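Local atomic coordinates of soluble lytic murein transglycosylase (Pseudomonas aeruginosa, PDB entry 5OHU), a protein that turns over cell-wall peptidoglycan, probably cleaving its glycan strands between sugars as a lytic transglycosylase in both exolytic and endolytic fashion. Residues K142-W153 / L166-L176; L207-V217 / R229-T237. One frame throughout, in Å; residues are numbered along the deposited sequence. Where two conformers were deposited one is given.

Interaction 1: K142-W153 / L166-L176; sequences KAEGYATSERLW and LFGLWQGEGQL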
loop_
_atom_site.group_PDB
_atom_site.type_symbol
_atom_site.label_atom_id
_atom_site.label_comp_id
_atom_site.label_asym_id
_atom_site.label_seq_id
_atom_site.Cartn_x
_atom_site.Cartn_y
_atom_site.Cartn_z
ATOM N N LYS A 142 -20.952 -0.795 30.896
ATOM C CA LYS A 142 -20.169 0.418 31.120
ATOM C C LYS A 142 -18.682 0.155 30.960
ATOM O O LYS A 142 -17.965 0.938 30.328
ATOM C CB LYS A 142 -20.460 0.990 32.504
ATOM C CG LYS A 142 -21.831 1.582 32.604
ATOM C CD LYS A 142 -21.887 2.676 33.622
ATOM C CE LYS A 142 -23.200 3.424 33.505
ATOM N NZ LYS A 142 -23.262 4.186 32.228
ATOM N N ALA A 143 -18.198 -0.940 31.541
ATOM C CA ALA A 143 -16.781 -1.250 31.435
ATOM C C ALA A 143 -16.371 -1.400 29.980
ATOM O O ALA A 143 -15.332 -0.880 29.564
ATOM C CB ALA A 143 -16.461 -2.516 32.229
ATOM N N GLU A 144 -17.188 -2.091 29.185
ATOM C CA GLU A 144 -16.877 -2.218 27.768
ATOM C C GLU A 144 -17.100 -0.904 27.030
ATOM O O GLU A 144 -16.390 -0.615 26.061
ATOM C CB GLU A 144 -17.706 -3.338 27.136
ATOM C CG GLU A 144 -17.470 -4.715 27.752
ATOM C CD GLU A 144 -18.523 -5.097 28.784
ATOM O OE1 GLU A 144 -18.817 -4.288 29.692
ATOM O OE2 GLU A 144 -19.065 -6.218 28.676
ATOM N N GLY A 145 -18.072 -0.104 27.475
ATOM C CA GLY A 145 -18.321 1.179 26.837
ATOM C C GLY A 145 -17.220 2.186 27.107
ATOM O O GLY A 145 -16.858 2.977 26.229
ATOM N N TYR A 146 -16.676 2.173 28.327
ATOM C CA TYR A 146 -15.477 2.950 28.616
ATOM C C TYR A 146 -14.325 2.514 27.718
ATOM O O TYR A 146 -13.625 3.348 27.131
ATOM C CB TYR A 146 -15.100 2.820 30.097
ATOM C CG TYR A 146 -16.084 3.455 31.078
ATOM C CD1 TYR A 146 -17.226 4.102 30.634
ATOM C CD2 TYR A 146 -15.850 3.421 32.445
ATOM C CE1 TYR A 146 -18.109 4.683 31.516
ATOM C CE2 TYR A 146 -16.729 4.000 33.338
ATOM C CZ TYR A 146 -17.862 4.629 32.866
ATOM O OH TYR A 146 -18.758 5.213 33.740
ATOM N N ALA A 147 -14.130 1.208 27.562
ATOM C CA ALA A 147 -13.042 0.764 26.704
ATOM C C ALA A 147 -13.286 1.138 25.249
ATOM O O ALA A 147 -12.333 1.381 24.504
ATOM C CB ALA A 147 -12.837 -0.739 26.835
ATOM N N THR A 148 -14.546 1.191 24.815
ATOM C CA THR A 148 -14.810 1.639 23.454
ATOM C C THR A 148 -14.535 3.130 23.308
ATOM O O THR A 148 -13.933 3.563 22.319
ATOM C CB THR A 148 -16.254 1.324 23.061
ATOM O OG1 THR A 148 -16.499 -0.075 23.232
ATOM C CG2 THR A 148 -16.515 1.714 21.602
ATOM N N SER A 149 -14.977 3.926 24.285
ATOM C CA SER A 149 -14.720 5.362 24.266
ATOM C C SER A 149 -13.227 5.660 24.181
ATOM O O SER A 149 -12.786 6.443 23.331
ATOM C CB SER A 149 -15.312 6.015 25.518
ATOM O OG SER A 149 -16.694 5.777 25.617
ATOM N N GLU A 150 -12.435 5.053 25.066
ATOM C CA GLU A 150 -11.011 5.367 25.115
ATOM C C GLU A 150 -10.325 5.007 23.809
ATOM O O GLU A 150 -9.530 5.793 23.281
ATOM C CB GLU A 150 -10.354 4.641 26.285
ATOM C CG GLU A 150 -8.920 5.054 26.535
ATOM C CD GLU A 150 -8.481 4.754 27.948
ATOM O OE1 GLU A 150 -9.253 5.041 28.888
ATOM O OE2 GLU A 150 -7.366 4.225 28.119
ATOM N N ARG A 151 -10.641 3.835 23.258
ATOM C CA ARG A 151 -10.046 3.424 21.987
ATOM C C ARG A 151 -10.406 4.392 20.860
ATOM O O ARG A 151 -9.566 4.722 20.015
ATOM C CB ARG A 151 -10.497 2.004 21.640
ATOM C CG ARG A 151 -9.939 1.475 20.326
ATOM C CD ARG A 151 -10.546 0.122 19.950
ATOM N NE ARG A 151 -11.980 0.201 19.657
ATOM C CZ ARG A 151 -12.496 0.459 18.454
ATOM N NH1 ARG A 151 -11.702 0.675 17.409
ATOM N NH2 ARG A 151 -13.815 0.503 18.294
ATOM N N LEU A 152 -11.657 4.832 20.806
ATOM C CA LEU A 152 -12.019 5.812 19.794
ATOM C C LEU A 152 -11.500 7.195 20.140
ATOM O O LEU A 152 -11.360 8.032 19.241
ATOM C CB LEU A 152 -13.538 5.859 19.609
ATOM C CG LEU A 152 -14.041 4.578 18.948
ATOM C CD1 LEU A 152 -15.497 4.314 19.345
ATOM C CD2 LEU A 152 -13.884 4.701 17.455
ATOM N N TRP A 153 -11.238 7.453 21.423
ATOM C CA TRP A 153 -10.744 8.757 21.836
ATOM C C TRP A 153 -9.259 8.894 21.529
ATOM O O TRP A 153 -8.806 9.975 21.134
ATOM C CB TRP A 153 -11.012 8.978 23.331
ATOM C CG TRP A 153 -10.292 10.174 23.887
ATOM C CD1 TRP A 153 -9.087 10.188 24.540
ATOM C CD2 TRP A 153 -10.728 11.538 23.822
ATOM N NE1 TRP A 153 -8.751 11.471 24.884
ATOM C CE2 TRP A 153 -9.738 12.323 24.454
ATOM C CE3 TRP A 153 -11.857 12.172 23.280
ATOM C CZ2 TRP A 153 -9.832 13.707 24.549
ATOM C CZ3 TRP A 153 -11.957 13.539 23.374
ATOM C CH2 TRP A 153 -10.951 14.299 24.010
ATOM N N LEU A 166 -20.526 10.263 22.354
ATOM C CA LEU A 166 -19.945 9.235 23.212
ATOM C C LEU A 166 -18.944 9.840 24.183
ATOM O O LEU A 166 -18.999 9.580 25.393
ATOM C CB LEU A 166 -19.267 8.171 22.349
ATOM C CG LEU A 166 -18.576 7.026 23.091
ATOM C CD1 LEU A 166 -19.601 6.176 23.842
ATOM C CD2 LEU A 166 -17.795 6.173 22.114
ATOM N N PHE A 167 -18.015 10.648 23.661
ATOM C CA PHE A 167 -17.021 11.291 24.511
ATOM C C PHE A 167 -17.703 12.135 25.577
ATOM O O PHE A 167 -17.286 12.127 26.737
ATOM C CB PHE A 167 -16.075 12.165 23.676
ATOM C CG PHE A 167 -15.304 11.408 22.614
ATOM C CD1 PHE A 167 -15.094 10.030 22.721
ATOM C CD2 PHE A 167 -14.797 12.092 21.500
ATOM C CE1 PHE A 167 -14.393 9.339 21.741
ATOM C CE2 PHE A 167 -14.090 11.428 20.529
ATOM C CZ PHE A 167 -13.878 10.033 20.642
ATOM N N GLY A 168 -18.753 12.874 25.185
ATOM C CA GLY A 168 -19.560 13.601 26.157
ATOM C C GLY A 168 -20.109 12.715 27.261
ATOM O O GLY A 168 -20.055 13.068 28.443
ATOM N N LEU A 169 -20.677 11.563 26.897
ATOM C CA LEU A 169 -21.171 10.657 27.931
ATOM C C LEU A 169 -20.028 10.159 28.795
ATOM O O LEU A 169 -20.145 10.077 30.024
ATOM C CB LEU A 169 -21.899 9.476 27.305
ATOM C CG LEU A 169 -23.173 9.839 26.565
ATOM C CD1 LEU A 169 -23.646 8.615 25.791
ATOM C CD2 LEU A 169 -24.228 10.315 27.559
ATOM N N TRP A 170 -18.912 9.831 28.151
ATOM C CA TRP A 170 -17.737 9.311 28.834
ATOM C C TRP A 170 -17.143 10.358 29.772
ATOM O O TRP A 170 -16.824 10.067 30.928
ATOM C CB TRP A 170 -16.755 8.886 27.749
ATOM C CG TRP A 170 -15.521 8.207 28.125
ATOM C CD1 TRP A 170 -15.388 7.067 28.864
ATOM C CD2 TRP A 170 -14.212 8.559 27.678
ATOM N NE1 TRP A 170 -14.061 6.709 28.930
ATOM C CE2 TRP A 170 -13.321 7.615 28.215
ATOM C CE3 TRP A 170 -13.704 9.605 26.896
ATOM C CZ2 TRP A 170 -11.946 7.680 27.995
ATOM C CZ3 TRP A 170 -12.343 9.665 26.673
ATOM C CH2 TRP A 170 -11.478 8.703 27.218
ATOM N N GLN A 171 -17.003 11.591 29.287
ATOM C CA GLN A 171 -16.584 12.694 30.146
ATOM C C GLN A 171 -17.583 12.932 31.275
ATOM O O GLN A 171 -17.190 13.234 32.405
ATOM C CB GLN A 171 -16.413 13.957 29.305
ATOM C CG GLN A 171 -16.032 15.199 30.082
ATOM C CD GLN A 171 -15.945 16.414 29.187
ATOM O OE1 GLN A 171 -16.778 16.606 28.299
ATOM N NE2 GLN A 171 -14.920 17.232 29.396
ATOM N N GLY A 172 -18.880 12.815 30.982
ATOM C CA GLY A 172 -19.887 13.009 32.009
ATOM C C GLY A 172 -19.791 11.997 33.131
ATOM O O GLY A 172 -20.187 12.279 34.262
ATOM N N GLU A 173 -19.268 10.809 32.844
ATOM C CA GLU A 173 -19.080 9.792 33.865
ATOM C C GLU A 173 -17.667 9.801 34.433
ATOM O O GLU A 173 -17.225 8.795 34.999
ATOM C CB GLU A 173 -19.449 8.419 33.308
ATOM C CG GLU A 173 -20.888 8.376 32.814
ATOM C CD GLU A 173 -21.373 6.975 32.526
ATOM O OE1 GLU A 173 -20.748 6.020 33.032
ATOM O OE2 GLU A 173 -22.376 6.832 31.788
ATOM N N GLY A 174 -16.952 10.920 34.279
ATOM C CA GLY A 174 -15.713 11.154 34.998
ATOM C C GLY A 174 -14.509 10.410 34.482
ATOM O O GLY A 174 -13.548 10.217 35.225
ATOM N N GLN A 175 -14.524 9.991 33.224
ATOM C CA GLN A 175 -13.453 9.159 32.698
ATOM C C GLN A 175 -12.410 9.932 31.918
ATOM O O GLN A 175 -11.350 9.379 31.628
ATOM C CB GLN A 175 -14.032 8.079 31.791
ATOM C CG GLN A 175 -15.072 7.245 32.477
ATOM C CD GLN A 175 -14.544 6.641 33.762
ATOM O OE1 GLN A 175 -15.063 6.917 34.845
ATOM N NE2 GLN A 175 -13.504 5.819 33.651
ATOM N N LEU A 176 -12.681 11.178 31.548
ATOM C CA LEU A 176 -11.776 11.912 30.668
ATOM C C LEU A 176 -10.790 12.688 31.532
ATOM O O LEU A 176 -10.977 13.860 31.855
ATOM C CB LEU A 176 -12.562 12.821 29.732
ATOM C CG LEU A 176 -11.670 13.624 28.787
ATOM C CD1 LEU A 176 -10.904 12.696 27.869
ATOM C CD2 LEU A 176 -12.502 14.605 28.000
#
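Trp170 enters the groove of helix 142-153 as a knob among Tyr146, Ser149, Glu150 and Trp153. Ser149 CB lies over one face of its indole, almost on the ring normal and 3.4 Å from the centroid of the five-membered ring, a close CH-pi contact. With CG anti to the backbone N (chi1 -174°), the indole reaches along the partner helix, so that its far corner, CZ3, comes 3.5 Å from Trp153 CG; those two ring systems meet obliquely. Trp153 in turn sets its benzo edge on Phe167: CE3 stands over the middle of the phenyl face, 3.4 Å from CD2 of Phe167, with the planes at 89°, a T-shaped pair. On the indole face of Trp153 that meets Trp170, Leu176 CD1 also packs, 3.6 Å from Trp153 CE2. At the other end, Gln175 CG covers the Tyr146 ring at 3.8 Å from its centroid, and the edge of Trp170 turns toward that ring in an offset edge-to-face pair.

In the second shell, Gln175 is placed by a Schellman motif in which Gly174 has positive phi and Gln175 N returns 3.3 Å to Trp170 O. Ser149 OG, beside Leu166, bonds back to Gly145 O at 2.9 Å. Trp153 NE1 donates to Lys180 O, and Arg184 makes a cation-pi contact with the same indole, both from helix 178-190. The axes of segments 142-153 and 166-172 cross at -122° in the alpha-superhelical part of the chain.

Toward the more exposed end, Lys142 NZ forms a salt bridge with Glu173 OE2 (2.8 Å, on the syn side) and also donates to Leu137 O. Mostly apolar ring contacts thus join the helices, the buried Ser149 OG and Trp153 NE1 being satisfied by backbone carbonyls.

Interaction 2: L207-V217 / R229-T237; sequences LGNQGALMVSV and RFSQRDHAT
Both methyls of Leu213 turn to Arg229, CD2 sitting over the centre of one guanidinium face, 3.8 Å from CZ, while Leu213 CG comes obliquely against Phe230 CE1 at 3.8 Å. Leu213 and Gln210 have the most surface buried on helix 208-219, and Ala236 the most on the other side. Val217, a further turn along, adds CG2 at 3.6 Å from the same Phe230 CE1.

Gln210 lays its aliphatic part against the first turn of helix 235-251, CG reaching Ala236 CB at 3.8 Å; Leu207 CD2 touches that methyl too. These are successive helices of the alpha-superhelical part of the chain, and the segment between them folds back so that residues on both sides of the turn pack on one helix face. The bend at chi2 (95°) carries the Gln210 amide toward Gln232 and Asp234, near them but without bonding to either.

Asp234 is the N-cap of helix 235-251. Its OD1 takes Thr237 N at 2.6 Å, nearly straight at 168°, and also Thr237 OG1 at 2.8 Å, while OD2 receives Gln232 NE2 in a short, bent bond (132°) whose exact length is doubtful.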
loop_
_atom_site.group_PDB
_atom_site.type_symbol
_atom_site.label_atom_id
_atom_site.label_comp_id
_atom_site.label_asym_id
_atom_site.label_seq_id
_atom_site.Cartn_x
_atom_site.Cartn_y
_atom_site.Cartn_z
ATOM N N LEU A 207 -1.680 21.437 32.422
ATOM C CA LEU A 207 -0.582 21.236 31.488
ATOM C C LEU A 207 -0.704 22.091 30.234
ATOM O O LEU A 207 -0.046 21.797 29.226
ATOM C CB LEU A 207 -0.486 19.760 31.109
ATOM C CG LEU A 207 -0.012 18.792 32.188
ATOM C CD1 LEU A 207 -0.128 17.361 31.685
ATOM C CD2 LEU A 207 1.415 19.118 32.545
ATOM N N GLY A 208 -1.526 23.140 30.272
ATOM C CA GLY A 208 -1.741 23.954 29.083
ATOM C C GLY A 208 -0.472 24.564 28.503
ATOM O O GLY A 208 -0.374 24.747 27.287
ATOM N N ASN A 209 0.505 24.895 29.357
ATOM C CA ASN A 209 1.769 25.446 28.874
ATOM C C ASN A 209 2.536 24.417 28.060
ATOM O O ASN A 209 2.905 24.665 26.908
ATOM C CB ASN A 209 2.634 25.923 30.043
ATOM C CG ASN A 209 2.171 27.244 30.616
ATOM O OD1 ASN A 209 1.377 27.964 30.002
ATOM N ND2 ASN A 209 2.667 27.571 31.806
ATOM N N GLN A 210 2.810 23.258 28.665
ATOM C CA GLN A 210 3.511 22.203 27.957
ATOM C C GLN A 210 2.743 21.756 26.719
ATOM O O GLN A 210 3.358 21.360 25.724
ATOM C CB GLN A 210 3.756 21.016 28.888
ATOM C CG GLN A 210 4.703 21.298 30.027
ATOM C CD GLN A 210 3.973 21.683 31.298
ATOM O OE1 GLN A 210 2.938 22.356 31.260
ATOM N NE2 GLN A 210 4.502 21.241 32.439
ATOM N N GLY A 211 1.410 21.824 26.759
ATOM C CA GLY A 211 0.616 21.424 25.606
ATOM C C GLY A 211 0.820 22.353 24.425
ATOM O O GLY A 211 0.970 21.913 23.286
ATOM N N ALA A 212 0.852 23.653 24.688
ATOM C CA ALA A 212 1.190 24.601 23.637
ATOM C C ALA A 212 2.613 24.373 23.145
ATOM O O ALA A 212 2.906 24.515 21.950
ATOM C CB ALA A 212 1.014 26.030 24.158
ATOM N N LEU A 213 3.503 23.998 24.059
ATOM C CA LEU A 213 4.880 23.714 23.690
ATOM C C LEU A 213 4.951 22.491 22.804
ATOM O O LEU A 213 5.744 22.441 21.852
ATOM C CB LEU A 213 5.710 23.514 24.956
ATOM C CG LEU A 213 7.164 23.939 24.960
ATOM C CD1 LEU A 213 7.290 25.328 24.310
ATOM C CD2 LEU A 213 7.665 23.966 26.416
ATOM N N MET A 214 4.135 21.482 23.108
ATOM C CA MET A 214 4.091 20.310 22.250
ATOM C C MET A 214 3.718 20.698 20.825
ATOM O O MET A 214 4.370 20.267 19.869
ATOM C CB MET A 214 3.115 19.276 22.804
ATOM C CG MET A 214 2.982 18.050 21.917
ATOM S SD MET A 214 2.317 16.642 22.817
ATOM C CE MET A 214 3.768 16.103 23.718
ATOM N N VAL A 215 2.688 21.532 20.666
ATOM C CA VAL A 215 2.256 21.906 19.321
ATOM C C VAL A 215 3.362 22.672 18.597
ATOM O O VAL A 215 3.681 22.386 17.440
ATOM C CB VAL A 215 0.939 22.709 19.377
ATOM C CG1 VAL A 215 0.550 23.199 17.967
ATOM C CG2 VAL A 215 -0.190 21.862 20.004
ATOM N N SER A 216 3.962 23.657 19.271
ATOM C CA SER A 216 5.036 24.448 18.669
ATOM C C SER A 216 6.217 23.580 18.250
ATOM O O SER A 216 6.776 23.758 17.164
ATOM C CB SER A 216 5.498 25.521 19.646
ATOM O OG SER A 216 6.511 26.319 19.046
ATOM N N VAL A 217 6.605 22.633 19.101
ATOM C CA VAL A 217 7.725 21.758 18.783
ATOM C C VAL A 217 7.358 20.812 17.648
ATOM O O VAL A 217 8.193 20.494 16.796
ATOM C CB VAL A 217 8.168 20.999 20.050
ATOM C CG1 VAL A 217 9.077 19.824 19.715
ATOM C CG2 VAL A 217 8.846 21.959 21.023
ATOM N N ARG A 229 15.892 25.802 27.239
ATOM C CA ARG A 229 14.462 26.034 27.351
ATOM C C ARG A 229 13.680 24.753 27.612
ATOM O O ARG A 229 12.534 24.821 28.064
ATOM C CB ARG A 229 13.944 26.710 26.069
ATOM C CG ARG A 229 12.669 27.537 26.220
ATOM C CD ARG A 229 11.435 26.732 25.818
ATOM N NE ARG A 229 10.165 27.328 26.249
ATOM C CZ ARG A 229 9.589 27.103 27.428
ATOM N NH1 ARG A 229 10.180 26.310 28.313
ATOM N NH2 ARG A 229 8.421 27.670 27.726
ATOM N N PHE A 230 14.270 23.589 27.345
ATOM C CA PHE A 230 13.530 22.343 27.498
ATOM C C PHE A 230 14.133 21.494 28.610
ATOM O O PHE A 230 14.359 20.300 28.430
ATOM C CB PHE A 230 13.503 21.594 26.164
ATOM C CG PHE A 230 12.761 22.332 25.086
ATOM C CD1 PHE A 230 11.382 22.184 24.941
ATOM C CD2 PHE A 230 13.423 23.212 24.256
ATOM C CE1 PHE A 230 10.696 22.867 23.968
ATOM C CE2 PHE A 230 12.740 23.907 23.274
ATOM C CZ PHE A 230 11.374 23.735 23.128
ATOM N N SER A 231 14.339 22.102 29.779
ATOM C CA SER A 231 15.130 21.536 30.866
ATOM C C SER A 231 14.323 21.031 32.059
ATOM O O SER A 231 14.874 20.308 32.891
ATOM C CB SER A 231 16.110 22.596 31.377
ATOM O OG SER A 231 15.383 23.731 31.837
ATOM N N GLN A 232 13.056 21.406 32.178
ATOM C CA GLN A 232 12.250 21.052 33.338
ATOM C C GLN A 232 12.059 19.539 33.440
ATOM O O GLN A 232 11.557 18.899 32.509
ATOM C CB GLN A 232 10.915 21.773 33.215
ATOM C CG GLN A 232 9.964 21.599 34.354
ATOM C CD GLN A 232 8.787 22.532 34.212
ATOM O OE1 GLN A 232 8.827 23.665 34.688
ATOM N NE2 GLN A 232 7.743 22.077 33.526
ATOM N N ARG A 233 12.452 18.962 34.577
ATOM C CA ARG A 233 12.529 17.501 34.708
ATOM C C ARG A 233 11.169 16.914 35.090
ATOM O O ARG A 233 10.963 16.405 36.193
ATOM C CB ARG A 233 13.583 17.099 35.732
ATOM C CG ARG A 233 14.940 17.722 35.563
ATOM C CD ARG A 233 15.980 16.989 36.430
ATOM N NE ARG A 233 16.295 15.654 35.910
ATOM C CZ ARG A 233 17.510 15.254 35.532
ATOM N NH1 ARG A 233 18.547 16.077 35.632
ATOM N NH2 ARG A 233 17.691 14.025 35.064
ATOM N N ASP A 234 10.231 16.968 34.145
ATOM C CA ASP A 234 8.936 16.321 34.313
ATOM C C ASP A 234 8.611 15.506 33.066
ATOM O O ASP A 234 9.237 15.666 32.012
ATOM C CB ASP A 234 7.822 17.340 34.624
ATOM C CG ASP A 234 7.652 18.400 33.539
ATOM O OD1 ASP A 234 7.618 18.060 32.339
ATOM O OD2 ASP A 234 7.535 19.586 33.896
ATOM N N HIS A 235 7.617 14.619 33.192
ATOM C CA HIS A 235 7.263 13.738 32.088
ATOM C C HIS A 235 6.682 14.516 30.914
ATOM O O HIS A 235 6.858 14.124 29.757
ATOM C CB HIS A 235 6.280 12.673 32.582
ATOM C CG HIS A 235 6.818 11.824 33.699
ATOM N ND1 HIS A 235 6.004 11.211 34.629
ATOM C CD2 HIS A 235 8.086 11.481 34.026
ATOM C CE1 HIS A 235 6.748 10.531 35.484
ATOM N NE2 HIS A 235 8.016 10.680 35.141
ATOM N N ALA A 236 5.970 15.607 31.196
ATOM C CA ALA A 236 5.410 16.411 30.120
ATOM C C ALA A 236 6.518 16.941 29.219
ATOM O O ALA A 236 6.465 16.797 27.991
ATOM C CB ALA A 236 4.582 17.561 30.698
ATOM N N THR A 237 7.550 17.531 29.820
ATOM C CA THR A 237 8.656 18.057 29.036
ATOM C C THR A 237 9.371 16.939 28.279
ATOM O O THR A 237 9.756 17.113 27.115
ATOM C CB THR A 237 9.595 18.830 29.959
ATOM O OG1 THR A 237 8.847 19.889 30.587
ATOM C CG2 THR A 237 10.761 19.435 29.189
#

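Interactions 1 and 2 follow one another along the chain, the first closing before the second opens, and lie on the same side of the chain's centre. Their centres are 27 Å apart and their nearest atoms about 11 Å, so neither touches the other. Helix 178-190 bridges that separation: Lys180, Val181 and Arg184 pack on 142-153/166-176, whereas Trp182 and Lys186 meet residues of 207-217, and Glu178 OE2 accepts a hydrogen bond from Leu207 N. Both contacts sit far out, about 33 and 35 Å between their centres and that of the chain. A phosphate ion, probably from crystallisation, lies about 4 Å from the Phe167 side chain of interaction 1.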